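Local coordinates for putative GTP pyrophosphokinase (PDB 3L9D), which probably transfers pyrophosphate from ATP to GTP in the first step of ppGpp synthesis, as a member of the RelA/SpoT family, at residues A[35-38]-A[39-42]. Residues are numbered along the deposited sequence; the frame is centred on the assembly and turned at random.
Sequences MNWE and EFLD
The six-membered ring of Trp-37 turns its edge toward the face of Phe-40 three residues on, in an offset edge-to-face pair with perpendicular planes (90°) and centroids 6.0 Å apart. The indole and the phenyl leave the helix in the same direction, one beside the other, and their closest approach is CE3 of Trp-37 to CD2 of Phe-40, at 4.1 Å. Met-35 links the two rings: its CG sits above one face of the indole, displaced from the ring centre, while the methyl CE at the end of the same chain lies 4.2 Å above the plane of the Phe-40 ring, again off centre. From the next position along, Leu-41 brings its CD2 branch to within 4.2 Å of Trp-37 CE3, adding an aliphatic group beside the aromatic pair. Trp-37 and Phe-40 belong to the short helix 37-40, with Met-35 just before it and Leu-41 just after, ahead of the long helix 42-64. Its apolar side faces helices 81-91 and 98-101: Trp-37 packs on Ile-84 and Met-88, and Phe-40 reaches Leu-98, as well as Ile-105 in a loop, and meets the ring of Tyr-44. Two i to i+4 backbone bonds close the turn, Phe-40 N to Asn-36 O at 3.3 Å and a shorter one from Leu-41 N to Trp-37 O at 2.8 Å. Asn-36 occupies the N-cap position. A chi1 of 171°, which sets CG beside the carbonyl carbon, carries its amide toward Glu-39, where ND2 makes a weak, bent hydrogen bond of 3.2 Å to OE2. Here the two side chains meet roughly at right angles, with amide and carboxylate planes nearly perpendicular, and ND2 also lies close to the CB of Glu-39 on this exposed, polar side of the turn.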
# COMPACT_ATOMS: atom_id res chain seq x y z
N MET A 35 -27.07 -9.54 -1.65
CA MET A 35 -25.62 -9.65 -1.67
C MET A 35 -25.09 -10.79 -0.79
O MET A 35 -25.34 -10.82 0.41
CB MET A 35 -24.95 -8.32 -1.25
CG MET A 35 -24.08 -7.67 -2.33
SD MET A 35 -22.94 -8.82 -3.15
CE MET A 35 -22.05 -7.72 -4.25
N ASN A 36 -24.38 -11.73 -1.42
CA ASN A 36 -23.66 -12.79 -0.72
C ASN A 36 -22.17 -12.48 -0.71
O ASN A 36 -21.45 -12.77 -1.67
CB ASN A 36 -23.92 -14.15 -1.38
CG ASN A 36 -23.03 -15.26 -0.82
OD1 ASN A 36 -22.55 -15.20 0.33
ND2 ASN A 36 -22.79 -16.28 -1.65
N TRP A 37 -21.70 -11.91 0.38
CA TRP A 37 -20.33 -11.43 0.45
C TRP A 37 -19.26 -12.53 0.43
O TRP A 37 -18.28 -12.45 -0.31
CB TRP A 37 -20.16 -10.53 1.67
CG TRP A 37 -20.94 -9.26 1.55
CD1 TRP A 37 -22.15 -8.98 2.11
CD2 TRP A 37 -20.57 -8.09 0.80
NE1 TRP A 37 -22.55 -7.70 1.77
CE2 TRP A 37 -21.60 -7.14 0.96
CE3 TRP A 37 -19.46 -7.76 0.01
CZ2 TRP A 37 -21.55 -5.88 0.36
CZ3 TRP A 37 -19.41 -6.50 -0.59
CH2 TRP A 37 -20.46 -5.57 -0.40
N GLU A 38 -19.45 -13.57 1.23
CA GLU A 38 -18.47 -14.64 1.30
C GLU A 38 -18.10 -15.16 -0.09
O GLU A 38 -16.95 -15.55 -0.32
CB GLU A 38 -18.98 -15.79 2.16
CG GLU A 38 -17.93 -16.88 2.38
CD GLU A 38 -18.41 -17.97 3.32
OE1 GLU A 38 -19.63 -18.28 3.30
OE2 GLU A 38 -17.57 -18.53 4.07
N GLU A 39 -19.05 -15.15 -1.02
CA GLU A 39 -18.77 -15.62 -2.37
C GLU A 39 -18.09 -14.56 -3.23
O GLU A 39 -17.15 -14.86 -3.96
CB GLU A 39 -20.05 -16.07 -3.07
CG GLU A 39 -19.88 -16.19 -4.58
CD GLU A 39 -21.16 -16.54 -5.30
OE1 GLU A 39 -21.28 -16.18 -6.49
OE2 GLU A 39 -22.06 -17.16 -4.68
N PHE A 40 -18.60 -13.34 -3.17
CA PHE A 40 -18.06 -12.26 -4.00
C PHE A 40 -16.61 -12.01 -3.61
O PHE A 40 -15.77 -11.73 -4.46
CB PHE A 40 -18.90 -10.99 -3.84
CG PHE A 40 -18.22 -9.74 -4.30
CD1 PHE A 40 -18.32 -9.34 -5.61
CD2 PHE A 40 -17.48 -8.97 -3.42
CE1 PHE A 40 -17.68 -8.19 -6.05
CE2 PHE A 40 -16.84 -7.83 -3.84
CZ PHE A 40 -16.94 -7.43 -5.16
N LEU A 41 -16.33 -12.13 -2.33
CA LEU A 41 -15.03 -11.78 -1.80
C LEU A 41 -13.96 -12.84 -2.05
O LEU A 41 -12.77 -12.58 -1.86
CB LEU A 41 -15.14 -11.49 -0.30
CG LEU A 41 -14.98 -10.03 0.15
CD1 LEU A 41 -15.11 -9.05 -1.00
CD2 LEU A 41 -15.97 -9.67 1.24
N ASP A 42 -14.38 -14.02 -2.50
CA ASP A 42 -13.45 -15.14 -2.54
C ASP A 42 -12.22 -14.91 -3.41
O ASP A 42 -11.11 -15.21 -3.00
CB ASP A 42 -14.13 -16.43 -2.96
CG ASP A 42 -13.18 -17.62 -2.91
OD1 ASP A 42 -12.58 -17.94 -3.97
OD2 ASP A 42 -13.00 -18.20 -1.81